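Local coordinates for tyrocidine synthetase 3 (Brevibacillus brevis, PDB 2JGP), which joins a peptidyl carrier domain to a condensation domain that probably forms peptide bonds between carrier-bound intermediates in nonribosomal tyrocidine synthesis, at residues 204-207 with 213-216; 108-113 with 194-199; 13-18 with 71-76; 335-340 with 430-435; 319-324 with 504-509. One frame throughout, in Å; residues are numbered along the deposited sequence.

Contact 1: residues 204-207 with 213-216; sequences VSLL and RYVL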
# COMPACT_ATOMS: atom_id res chain seq x y z
N VAL A 204 7.15 -21.67 11.54
CA VAL A 204 8.21 -21.95 10.59
C VAL A 204 8.45 -23.45 10.54
O VAL A 204 8.54 -24.11 11.57
CB VAL A 204 9.51 -21.21 11.00
CG1 VAL A 204 10.62 -21.45 9.97
CG2 VAL A 204 9.24 -19.72 11.15
N SER A 205 8.52 -23.99 9.32
CA SER A 205 8.94 -25.36 9.08
C SER A 205 10.17 -25.36 8.17
O SER A 205 10.16 -24.71 7.13
CB SER A 205 7.82 -26.18 8.45
OG SER A 205 6.73 -26.34 9.35
N LEU A 206 11.21 -26.06 8.59
CA LEU A 206 12.39 -26.28 7.75
C LEU A 206 12.35 -27.72 7.24
O LEU A 206 12.38 -28.66 8.02
CB LEU A 206 13.67 -26.05 8.55
CG LEU A 206 14.97 -26.18 7.75
CD1 LEU A 206 14.99 -25.21 6.57
CD2 LEU A 206 16.18 -25.94 8.66
N LEU A 207 12.29 -27.87 5.91
CA LEU A 207 12.21 -29.18 5.28
C LEU A 207 13.48 -29.45 4.50
O LEU A 207 13.76 -28.77 3.52
CB LEU A 207 11.01 -29.24 4.33
CG LEU A 207 9.67 -28.73 4.86
CD1 LEU A 207 8.66 -28.68 3.72
CD2 LEU A 207 9.18 -29.61 6.00
N ARG A 213 20.10 -29.11 0.49
CA ARG A 213 18.92 -28.50 -0.09
C ARG A 213 17.80 -28.49 0.94
O ARG A 213 17.46 -29.53 1.50
CB ARG A 213 18.46 -29.25 -1.34
CG ARG A 213 19.53 -29.43 -2.43
CD ARG A 213 19.04 -28.91 -3.76
NE ARG A 213 17.83 -29.59 -4.22
CZ ARG A 213 16.87 -29.04 -4.97
NH1 ARG A 213 16.94 -27.78 -5.37
NH2 ARG A 213 15.82 -29.77 -5.31
N TYR A 214 17.23 -27.31 1.17
CA TYR A 214 16.18 -27.12 2.16
C TYR A 214 15.07 -26.24 1.60
O TYR A 214 15.32 -25.38 0.75
CB TYR A 214 16.73 -26.47 3.42
CG TYR A 214 17.89 -27.19 4.08
CD1 TYR A 214 19.20 -26.95 3.68
CD2 TYR A 214 17.67 -28.10 5.11
CE1 TYR A 214 20.27 -27.61 4.29
CE2 TYR A 214 18.73 -28.75 5.72
CZ TYR A 214 20.02 -28.50 5.31
OH TYR A 214 21.07 -29.16 5.92
N VAL A 215 13.85 -26.45 2.08
CA VAL A 215 12.75 -25.51 1.84
C VAL A 215 12.33 -24.92 3.17
O VAL A 215 11.98 -25.65 4.09
CB VAL A 215 11.54 -26.18 1.17
CG1 VAL A 215 10.38 -25.18 1.05
CG2 VAL A 215 11.94 -26.72 -0.20
N LEU A 216 12.39 -23.59 3.28
CA LEU A 216 11.95 -22.89 4.48
C LEU A 216 10.52 -22.42 4.27
O LEU A 216 10.25 -21.57 3.43
CB LEU A 216 12.85 -21.69 4.77
CG LEU A 216 12.59 -20.93 6.08
CD1 LEU A 216 12.88 -21.83 7.28
CD2 LEU A 216 13.44 -19.67 6.13
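Leu207 and Val215 face each other as an antiparallel hydrogen-bonded pair, where the axes of strands 204-207 and 213-216 approach to 4.8 Å with their directions 163° from each other. Leu207 N gives a hydrogen bond to Val215 O at 2.9 Å, and Val215 N returns one to Leu207 O at 2.7 Å. Leu207 O also takes a CA-H...O contact from Tyr214, whose CA lies 3.2 Å away. The neighbouring pair, Leu206 with Leu216, is non-hydrogen-bonded. There the leucines meet through their methyls, Leu206 CD1 standing 4.0 Å from Leu216 CD1. With CG anti to its backbone N (chi1 -174°), Leu216 leans over the partner strand, and its CD1 also meets Val204 CG1 at 3.5 Å, the two branched chains passing at a slant. Leu206 CD1 lies against the stem of Tyr214, 3.8 Å from its CB. Branched aliphatic residues suit this face because helix 133-146 covers it, through Phe140 on Val204 and Val136 on Leu216. Leu207 and Val215 point to the other face of the sheet, where Phe452 meets Val215. Arg213 looks away from the partner strand and pairs with Glu180. The two strands form a beta hairpin inside the sheet of the condensation domain. Backbone groups pair within the hairpin, while Val204, Leu206 and Leu216 give a mostly apolar surface to helix 133-146.

Contact 2: residues 108-113 with 194-199; sequences ILDQFE and FDLEVA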
# COMPACT_ATOMS: atom_id res chain seq x y z
N ILE A 108 -12.59 -9.46 13.73
CA ILE A 108 -14.03 -9.71 13.65
C ILE A 108 -14.36 -10.73 12.56
O ILE A 108 -15.15 -11.64 12.77
CB ILE A 108 -14.82 -8.40 13.39
CG1 ILE A 108 -14.73 -7.47 14.60
CG2 ILE A 108 -16.28 -8.70 13.08
CD1 ILE A 108 -15.26 -6.09 14.33
N LEU A 109 -13.74 -10.57 11.39
CA LEU A 109 -13.97 -11.50 10.28
C LEU A 109 -13.43 -12.89 10.61
O LEU A 109 -14.10 -13.89 10.36
CB LEU A 109 -13.37 -10.96 8.98
CG LEU A 109 -14.10 -9.73 8.43
CD1 LEU A 109 -13.35 -9.12 7.26
CD2 LEU A 109 -15.51 -10.08 8.01
N ASP A 110 -12.23 -12.95 11.18
CA ASP A 110 -11.61 -14.21 11.61
C ASP A 110 -12.47 -14.98 12.63
O ASP A 110 -12.58 -16.20 12.56
CB ASP A 110 -10.22 -13.93 12.20
CG ASP A 110 -9.41 -15.19 12.46
OD1 ASP A 110 -9.68 -15.89 13.46
OD2 ASP A 110 -8.47 -15.45 11.67
N GLN A 111 -13.09 -14.25 13.56
CA GLN A 111 -13.71 -14.85 14.74
C GLN A 111 -15.20 -15.13 14.57
O GLN A 111 -15.72 -16.11 15.11
CB GLN A 111 -13.49 -13.94 15.95
CG GLN A 111 -12.03 -13.92 16.42
CD GLN A 111 -11.69 -15.07 17.36
OE1 GLN A 111 -12.50 -15.48 18.19
NE2 GLN A 111 -10.47 -15.58 17.23
N PHE A 112 -15.89 -14.25 13.83
CA PHE A 112 -17.33 -14.35 13.66
C PHE A 112 -17.75 -14.80 12.26
O PHE A 112 -18.82 -15.40 12.10
CB PHE A 112 -17.98 -13.00 13.98
CG PHE A 112 -17.80 -12.57 15.41
CD1 PHE A 112 -18.77 -12.87 16.36
CD2 PHE A 112 -16.67 -11.86 15.80
CE1 PHE A 112 -18.61 -12.48 17.69
CE2 PHE A 112 -16.51 -11.46 17.12
CZ PHE A 112 -17.48 -11.77 18.07
N GLU A 113 -16.93 -14.51 11.25
CA GLU A 113 -17.29 -14.80 9.86
C GLU A 113 -16.71 -16.12 9.34
O GLU A 113 -17.21 -16.66 8.35
CB GLU A 113 -16.87 -13.65 8.95
CG GLU A 113 -17.85 -13.37 7.82
CD GLU A 113 -19.12 -12.69 8.31
OE1 GLU A 113 -19.00 -11.65 9.00
OE2 GLU A 113 -20.22 -13.18 8.00
N PHE A 194 -4.67 -19.74 12.52
CA PHE A 194 -4.00 -19.34 13.74
C PHE A 194 -5.05 -19.10 14.81
O PHE A 194 -6.11 -18.52 14.52
CB PHE A 194 -3.23 -18.04 13.53
CG PHE A 194 -1.97 -18.20 12.73
CD1 PHE A 194 -2.00 -18.10 11.34
CD2 PHE A 194 -0.77 -18.47 13.35
CE1 PHE A 194 -0.84 -18.26 10.60
CE2 PHE A 194 0.40 -18.62 12.62
CZ PHE A 194 0.36 -18.52 11.25
N ASP A 195 -4.76 -19.53 16.03
CA ASP A 195 -5.52 -19.12 17.19
C ASP A 195 -5.02 -17.73 17.58
O ASP A 195 -3.87 -17.57 18.00
CB ASP A 195 -5.32 -20.09 18.35
CG ASP A 195 -6.17 -19.76 19.56
OD1 ASP A 195 -6.61 -18.60 19.71
OD2 ASP A 195 -6.41 -20.66 20.37
N LEU A 196 -5.88 -16.73 17.43
CA LEU A 196 -5.49 -15.34 17.64
C LEU A 196 -5.18 -15.00 19.10
O LEU A 196 -4.61 -13.93 19.38
CB LEU A 196 -6.57 -14.40 17.08
CG LEU A 196 -6.35 -13.75 15.71
CD1 LEU A 196 -5.38 -14.51 14.78
CD2 LEU A 196 -7.69 -13.45 15.02
N GLU A 197 -5.56 -15.90 20.02
CA GLU A 197 -5.28 -15.74 21.45
C GLU A 197 -3.87 -16.18 21.85
O GLU A 197 -3.50 -16.03 23.02
CB GLU A 197 -6.27 -16.56 22.28
CG GLU A 197 -7.68 -16.07 22.24
CD GLU A 197 -8.52 -16.70 23.33
OE1 GLU A 197 -9.24 -15.95 24.01
OE2 GLU A 197 -8.44 -17.93 23.52
N VAL A 198 -3.11 -16.72 20.91
CA VAL A 198 -1.82 -17.34 21.22
C VAL A 198 -0.70 -16.75 20.37
O VAL A 198 -0.65 -16.96 19.16
CB VAL A 198 -1.88 -18.86 21.02
CG1 VAL A 198 -0.50 -19.50 21.24
CG2 VAL A 198 -2.91 -19.48 21.96
N ALA A 199 0.19 -16.00 21.01
CA ALA A 199 1.40 -15.53 20.38
C ALA A 199 2.48 -16.61 20.53
O ALA A 199 2.45 -17.38 21.49
CB ALA A 199 1.86 -14.21 21.02
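Asp110 and Leu196 make the close part of this contact, approaching from opposite directions. The methyl CD2 of Leu196 lies 3.5 Å from Asp110 OD1 and 3.5 Å from Asp110 CG, so the methyl sits over the flat side of the carboxylate, not in its plane. Asp110 places that group by holding CG anti to its backbone N (chi1 -170°), while its other oxygen, OD2, is hydrogen-bonded to His221 NE2. Leu196 also touches His221, and its buried, branched side chain thus fills in beside a polar pair without competing for its hydrogen bond. The other side is looser. Gln111, exposed and bent at chi2, slides past Leu196 in the opposite direction, its NE2 only within 4.1 Å of Leu196 CB; a long polar chain suits this solvent-facing margin. The loop is shaped from within: Asp195 OD1 accepts from Glu197 N at 2.9 Å, an Asx turn, and Val198 N reaches Asp195 O at 3.1 Å, closing a type I beta turn that presents Leu196 to the helix. His221 is the first histidine of the HHxxxDG signature of condensation domains; Asp110, with Leu196 beside both it and His221, probably belongs to a second shell around that motif.

Contact 3: residues 13-18 with 71-76; sequences ARLAQV and QELAAF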
# COMPACT_ATOMS: atom_id res chain seq x y z
N ALA A 13 2.93 17.39 0.22
CA ALA A 13 1.66 17.45 -0.51
C ALA A 13 0.65 18.36 0.18
O ALA A 13 0.06 19.23 -0.46
CB ALA A 13 1.07 16.05 -0.68
N ARG A 14 0.46 18.18 1.49
CA ARG A 14 -0.50 18.98 2.25
C ARG A 14 -0.15 20.46 2.21
O ARG A 14 -1.01 21.30 1.95
CB ARG A 14 -0.56 18.50 3.70
CG ARG A 14 -1.24 17.15 3.86
CD ARG A 14 -1.10 16.60 5.26
NE ARG A 14 -1.92 15.40 5.41
CZ ARG A 14 -1.72 14.46 6.33
NH1 ARG A 14 -0.73 14.56 7.22
NH2 ARG A 14 -2.51 13.40 6.36
N LEU A 15 1.11 20.77 2.46
CA LEU A 15 1.57 22.15 2.46
C LEU A 15 1.43 22.81 1.09
O LEU A 15 0.94 23.93 0.99
CB LEU A 15 3.03 22.24 2.91
CG LEU A 15 3.25 22.16 4.42
CD1 LEU A 15 4.72 21.82 4.74
CD2 LEU A 15 2.83 23.46 5.09
N ALA A 16 1.87 22.10 0.05
CA ALA A 16 1.85 22.63 -1.31
C ALA A 16 0.44 23.02 -1.71
O ALA A 16 0.24 24.07 -2.31
CB ALA A 16 2.42 21.62 -2.28
N GLN A 17 -0.52 22.16 -1.37
CA GLN A 17 -1.94 22.41 -1.61
C GLN A 17 -2.43 23.69 -0.92
O GLN A 17 -3.11 24.51 -1.54
CB GLN A 17 -2.75 21.19 -1.15
CG GLN A 17 -4.22 21.42 -0.76
CD GLN A 17 -4.46 21.40 0.77
OE1 GLN A 17 -3.80 20.66 1.55
NE2 GLN A 17 -5.41 22.20 1.19
N VAL A 18 -2.07 23.85 0.35
CA VAL A 18 -2.42 25.04 1.10
C VAL A 18 -1.78 26.31 0.50
O VAL A 18 -2.45 27.33 0.37
CB VAL A 18 -2.08 24.90 2.60
CG1 VAL A 18 -2.18 26.24 3.30
CG2 VAL A 18 -3.03 23.88 3.26
N GLN A 71 9.97 21.98 1.32
CA GLN A 71 10.71 20.83 1.84
C GLN A 71 11.20 21.06 3.27
O GLN A 71 11.17 20.15 4.09
CB GLN A 71 11.86 20.41 0.92
CG GLN A 71 12.96 21.43 0.73
CD GLN A 71 14.04 20.95 -0.22
OE1 GLN A 71 13.95 19.87 -0.79
NE2 GLN A 71 15.07 21.77 -0.40
N GLU A 72 11.63 22.28 3.57
CA GLU A 72 12.10 22.59 4.92
C GLU A 72 10.96 22.57 5.93
O GLU A 72 11.12 22.06 7.04
CB GLU A 72 12.75 23.96 4.97
CG GLU A 72 14.07 24.05 4.24
CD GLU A 72 14.57 25.48 4.21
OE1 GLU A 72 15.50 25.78 4.97
OE2 GLU A 72 14.02 26.30 3.45
N LEU A 73 9.82 23.15 5.55
CA LEU A 73 8.68 23.27 6.45
C LEU A 73 8.02 21.91 6.68
O LEU A 73 7.61 21.60 7.79
CB LEU A 73 7.67 24.27 5.90
CG LEU A 73 6.56 24.78 6.83
CD1 LEU A 73 7.13 25.45 8.07
CD2 LEU A 73 5.67 25.74 6.07
N ALA A 74 7.94 21.09 5.63
CA ALA A 74 7.47 19.70 5.77
C ALA A 74 8.36 18.90 6.72
O ALA A 74 7.86 18.16 7.57
CB ALA A 74 7.39 19.02 4.42
N ALA A 75 9.68 19.04 6.56
CA ALA A 75 10.64 18.39 7.46
C ALA A 75 10.41 18.81 8.92
O ALA A 75 10.45 17.98 9.83
CB ALA A 75 12.07 18.69 7.03
N PHE A 76 10.20 20.11 9.14
CA PHE A 76 9.91 20.61 10.48
C PHE A 76 8.67 19.92 11.08
O PHE A 76 8.70 19.47 12.23
CB PHE A 76 9.69 22.12 10.46
CG PHE A 76 9.11 22.67 11.74
CD1 PHE A 76 9.94 23.00 12.80
CD2 PHE A 76 7.74 22.83 11.88
CE1 PHE A 76 9.41 23.50 13.97
CE2 PHE A 76 7.20 23.32 13.06
CZ PHE A 76 8.03 23.66 14.10
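Leu15 joins helix 13-18 to helix 71-76, where it touches Leu73 and Ala74. Just before it, Arg14 turns elsewhere: its NH2 forms a salt bridge with Asp406, its NE bonds to Gly403 O, and so this helix reaches residues of the condensation domain. Leu15 itself points toward the second helix. Its CG, anti to the carbonyl carbon (chi1 -79°), carries the fork of the chain out to the facing helix, so that both methyls reach it. CD1 presses on the backbone there, 3.4 Å from Ala74 N, and also meets Ala74 CB at 3.9 Å. CD2 meets Leu73 CD2 at 3.8 Å, the two leucine chains crossing at about a right angle. The small Ala74 lets the methyl come that near the helix backbone, while the larger Leu73 flanks it. One turn further on, Val18 continues the apolar surface toward Met51. Together these residues belong to the helical bundle of a peptidyl carrier domain: helix 41-55, which begins at the serine of the GGHS motif, the residue that normally carries phosphopantetheine, packs on Leu15 and Val18 through Met51, and helix 61-66 covers Leu73 through Ile63 and Leu64.

Contact 4: residues 335-340 with 430-435; sequences AAYNVL and TVFTFQ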
# COMPACT_ATOMS: atom_id res chain seq x y z
N ALA A 335 -3.33 7.00 -14.85
CA ALA A 335 -4.10 7.76 -15.82
C ALA A 335 -4.41 6.91 -17.05
O ALA A 335 -5.55 6.85 -17.49
CB ALA A 335 -3.34 9.03 -16.21
N ALA A 336 -3.38 6.24 -17.59
CA ALA A 336 -3.55 5.37 -18.75
C ALA A 336 -4.49 4.20 -18.43
O ALA A 336 -5.27 3.77 -19.28
CB ALA A 336 -2.19 4.83 -19.22
N TYR A 337 -4.41 3.70 -17.21
CA TYR A 337 -5.28 2.62 -16.79
C TYR A 337 -6.74 3.08 -16.75
O TYR A 337 -7.62 2.37 -17.23
CB TYR A 337 -4.82 2.06 -15.44
CG TYR A 337 -5.61 0.86 -14.97
CD1 TYR A 337 -5.68 -0.29 -15.75
CD2 TYR A 337 -6.28 0.87 -13.75
CE1 TYR A 337 -6.41 -1.40 -15.33
CE2 TYR A 337 -7.01 -0.23 -13.33
CZ TYR A 337 -7.06 -1.36 -14.11
OH TYR A 337 -7.78 -2.46 -13.70
N ASN A 338 -6.98 4.28 -16.23
CA ASN A 338 -8.34 4.85 -16.25
C ASN A 338 -8.94 5.00 -17.65
O ASN A 338 -10.14 4.74 -17.85
CB ASN A 338 -8.38 6.20 -15.54
CG ASN A 338 -8.58 6.06 -14.05
OD1 ASN A 338 -9.70 6.21 -13.55
ND2 ASN A 338 -7.51 5.77 -13.33
N VAL A 339 -8.14 5.41 -18.63
CA VAL A 339 -8.64 5.51 -20.01
C VAL A 339 -8.90 4.12 -20.62
O VAL A 339 -9.87 3.93 -21.36
CB VAL A 339 -7.78 6.43 -20.95
CG1 VAL A 339 -6.39 6.68 -20.41
CG2 VAL A 339 -7.74 5.89 -22.39
N LEU A 340 -8.06 3.14 -20.26
CA LEU A 340 -8.27 1.75 -20.66
C LEU A 340 -9.64 1.25 -20.19
O LEU A 340 -10.43 0.74 -20.98
CB LEU A 340 -7.17 0.86 -20.07
CG LEU A 340 -6.78 -0.48 -20.73
CD1 LEU A 340 -6.53 -1.53 -19.67
CD2 LEU A 340 -7.77 -0.99 -21.76
N THR A 430 -11.72 -2.98 -9.27
CA THR A 430 -10.39 -3.20 -9.79
C THR A 430 -9.37 -2.47 -8.93
O THR A 430 -9.70 -1.48 -8.28
CB THR A 430 -10.27 -2.73 -11.26
OG1 THR A 430 -8.96 -3.03 -11.74
CG2 THR A 430 -10.53 -1.23 -11.38
N VAL A 431 -8.14 -2.98 -8.92
CA VAL A 431 -7.04 -2.42 -8.17
C VAL A 431 -5.86 -2.18 -9.11
O VAL A 431 -5.64 -2.96 -10.04
CB VAL A 431 -6.61 -3.37 -7.01
CG1 VAL A 431 -5.25 -2.97 -6.45
CG2 VAL A 431 -7.67 -3.37 -5.92
N PHE A 432 -5.13 -1.09 -8.87
CA PHE A 432 -3.93 -0.76 -9.62
C PHE A 432 -2.75 -0.69 -8.66
O PHE A 432 -2.86 -0.06 -7.61
CB PHE A 432 -4.10 0.59 -10.32
CG PHE A 432 -2.85 1.12 -10.95
CD1 PHE A 432 -2.48 0.72 -12.22
CD2 PHE A 432 -2.03 2.00 -10.26
CE1 PHE A 432 -1.32 1.19 -12.81
CE2 PHE A 432 -0.86 2.48 -10.84
CZ PHE A 432 -0.51 2.08 -12.11
N THR A 433 -1.64 -1.35 -9.00
CA THR A 433 -0.39 -1.23 -8.23
C THR A 433 0.82 -1.02 -9.13
O THR A 433 0.81 -1.43 -10.29
CB THR A 433 -0.12 -2.47 -7.34
OG1 THR A 433 0.25 -3.60 -8.15
CG2 THR A 433 -1.33 -2.82 -6.49
N PHE A 434 1.85 -0.38 -8.59
CA PHE A 434 3.11 -0.18 -9.32
C PHE A 434 4.29 -0.45 -8.37
O PHE A 434 4.33 0.09 -7.27
CB PHE A 434 3.18 1.24 -9.90
CG PHE A 434 4.51 1.59 -10.52
CD1 PHE A 434 4.99 0.89 -11.61
CD2 PHE A 434 5.29 2.61 -9.99
CE1 PHE A 434 6.22 1.19 -12.18
CE2 PHE A 434 6.53 2.93 -10.55
CZ PHE A 434 6.99 2.22 -11.65
N GLN A 435 5.22 -1.31 -8.80
CA GLN A 435 6.35 -1.72 -7.96
C GLN A 435 7.67 -1.62 -8.73
O GLN A 435 7.67 -1.49 -9.95
CB GLN A 435 6.16 -3.15 -7.45
CG GLN A 435 4.72 -3.54 -7.07
CD GLN A 435 3.95 -4.20 -8.21
OE1 GLN A 435 3.02 -3.62 -8.77
NE2 GLN A 435 4.35 -5.42 -8.55
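Tyr337 of helix 335-340 and Thr430 of strand 430-435 meet through their hydroxyls. The hydrogen bond between Tyr337 OH and Thr430 OG1 is modelled at 2.4 Å, a length too short to be trusted in detail, and either group could be the donor. Thr430 OG1 comes up at the edge of the tyrosine ring, in its plane, and is also hydrogen-bonded to Leu465 O, so a second partner fixes the hydroxyl in this buried place. Holding CG anti to the backbone N (chi1 -176°) sends the Tyr337 ring out from the helix to the strand. Tyrosine suits the site because its length spans the gap from helix to sheet and brings a hydroxyl to the buried one of Thr430. This is a helix laid on a sheet, with axes 10.3 Å apart, inside a half of the condensation domain that resembles chloramphenicol acetyltransferase, as its clan implies; strand 430-435 pairs in parallel with strand 465-471. The apolar contacts centre on Phe432. Its CB lies 4.1 Å from Tyr337 CD2, and the two side chains slide past each other in opposite directions. Their rings are inclined by 30° with centroids 5.8 Å apart, slid so far that they barely overlap. Further aromatic rings close in: Phe467 meets Tyr337, while Tyr330 packs edge-to-face with Phe432.

Contact 5: residues 319-324 with 504-509; sequences HQLAQA and ASIVQN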
# COMPACT_ATOMS: atom_id res chain seq x y z
N HIS A 319 8.49 7.31 -18.70
CA HIS A 319 9.30 8.06 -17.73
C HIS A 319 9.46 9.52 -18.14
O HIS A 319 9.29 10.42 -17.33
CB HIS A 319 10.68 7.42 -17.55
CG HIS A 319 10.70 6.29 -16.56
ND1 HIS A 319 10.59 6.50 -15.20
CD2 HIS A 319 10.81 4.95 -16.73
CE1 HIS A 319 10.63 5.33 -14.58
NE2 HIS A 319 10.76 4.38 -15.48
N GLN A 320 9.78 9.75 -19.42
CA GLN A 320 9.97 11.11 -19.91
C GLN A 320 8.65 11.90 -19.92
O GLN A 320 8.64 13.10 -19.67
CB GLN A 320 10.61 11.11 -21.30
CG GLN A 320 12.04 10.55 -21.32
CD GLN A 320 13.09 11.55 -20.84
OE1 GLN A 320 12.78 12.57 -20.22
NE2 GLN A 320 14.36 11.24 -21.12
N LEU A 321 7.54 11.22 -20.21
CA LEU A 321 6.22 11.87 -20.17
C LEU A 321 5.90 12.35 -18.75
O LEU A 321 5.39 13.46 -18.55
CB LEU A 321 5.11 10.92 -20.66
CG LEU A 321 3.69 11.49 -20.56
CD1 LEU A 321 3.55 12.76 -21.39
CD2 LEU A 321 2.67 10.46 -20.98
N ALA A 322 6.20 11.51 -17.76
CA ALA A 322 6.03 11.88 -16.36
C ALA A 322 6.88 13.11 -16.02
O ALA A 322 6.40 14.06 -15.42
CB ALA A 322 6.39 10.72 -15.45
N GLN A 323 8.15 13.06 -16.42
CA GLN A 323 9.08 14.16 -16.25
C GLN A 323 8.51 15.46 -16.85
O GLN A 323 8.54 16.52 -16.21
CB GLN A 323 10.42 13.81 -16.95
CG GLN A 323 11.67 14.25 -16.22
CD GLN A 323 11.96 15.71 -16.38
OE1 GLN A 323 12.96 16.10 -16.99
NE2 GLN A 323 11.10 16.55 -15.83
N ALA A 324 8.00 15.34 -18.06
CA ALA A 324 7.54 16.49 -18.85
C ALA A 324 6.26 17.13 -18.30
O ALA A 324 6.02 18.32 -18.51
CB ALA A 324 7.33 16.07 -20.29
N ALA A 504 1.47 3.92 -25.68
CA ALA A 504 2.27 4.37 -26.83
C ALA A 504 1.71 5.66 -27.42
O ALA A 504 2.46 6.59 -27.72
CB ALA A 504 2.33 3.27 -27.89
N SER A 505 0.39 5.72 -27.56
CA SER A 505 -0.30 6.87 -28.15
C SER A 505 -0.14 8.15 -27.32
O SER A 505 0.08 9.22 -27.88
CB SER A 505 -1.79 6.56 -28.31
OG SER A 505 -1.97 5.37 -29.06
N ILE A 506 -0.27 8.03 -26.00
CA ILE A 506 -0.16 9.19 -25.12
C ILE A 506 1.30 9.68 -25.00
O ILE A 506 1.53 10.87 -24.81
CB ILE A 506 -0.81 8.96 -23.73
CG1 ILE A 506 -0.11 7.85 -22.93
CG2 ILE A 506 -2.28 8.62 -23.89
CD1 ILE A 506 1.29 8.22 -22.44
N VAL A 507 2.26 8.76 -25.14
CA VAL A 507 3.67 9.16 -25.21
C VAL A 507 3.95 9.91 -26.53
O VAL A 507 4.65 10.93 -26.55
CB VAL A 507 4.62 7.94 -25.06
CG1 VAL A 507 6.05 8.30 -25.46
CG2 VAL A 507 4.60 7.42 -23.63
N GLN A 508 3.40 9.39 -27.63
CA GLN A 508 3.48 10.05 -28.94
C GLN A 508 2.90 11.47 -28.90
O GLN A 508 3.50 12.41 -29.40
CB GLN A 508 2.72 9.23 -29.99
CG GLN A 508 2.75 9.80 -31.43
CD GLN A 508 1.69 9.19 -32.34
OE1 GLN A 508 1.66 9.46 -33.55
NE2 GLN A 508 0.83 8.35 -31.77
N ASN A 509 1.72 11.59 -28.29
CA ASN A 509 1.00 12.86 -28.24
C ASN A 509 0.16 12.96 -26.96
O ASN A 509 -0.99 12.52 -26.95
CB ASN A 509 0.10 13.00 -29.48
CG ASN A 509 -0.67 14.31 -29.50
OD1 ASN A 509 -0.42 15.22 -28.71
ND2 ASN A 509 -1.63 14.40 -30.42
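Ala324 N gives Gln320 O a hydrogen bond of 2.8 Å across the helical turn from which Leu321 reaches out to Ile506 and Val507. On the facing helix the last turn is tied in the same way, Asn509 N bonding to Ser505 O at 2.9 Å, and Asn509 is the first residue to leave helical geometry. Between the helices the contact is apolar. Leu321 keeps CG anti to its backbone N (chi1 177°) and sends CD2 across to Ile506, whose chain it meets at about a right angle; the modelled gap between their end methyls is shorter than carbons allow, so its exact value is doubtful. The same CD2 lies 4.0 Å from Ile506 O and, more loosely, 4.5 Å from Val507 CG2. A leucine suits this site because the helices come close, Leu321 CA to Val507 CA being 6.3 Å, and a branched chain of this length bridges to Ile506 and the edge of Val507. Val507, nearer the surface, closes the margin with its short branches. Helix 312-325 lies against the C-terminal end of helix 489-508; Phe387 of helix 387-403 touches both Leu321 and Ile506, and helix 329-345 backs Leu321 through Val332.

Contact 3 stands apart in the carrier domain, about 48 Å centre to centre from contact 1 and on the opposite side of the chain's centre; its Leu15 lies about 10 Å from the sodium ion held by Gln396 and Asp400. The other four belong to the condensation domain. Contacts 1 and 2 have nearest atoms about 7 Å apart, and both lead to the HHxxxDG motif: strand 213-220 runs straight into it, while contact 2 meets it through its first histidine. Contacts 4 and 5 are about 16 Å apart between centres, linked by the successive helices 312-325 and 329-345, and lie about 34 and 48 Å, respectively, from contact 2, centre to centre.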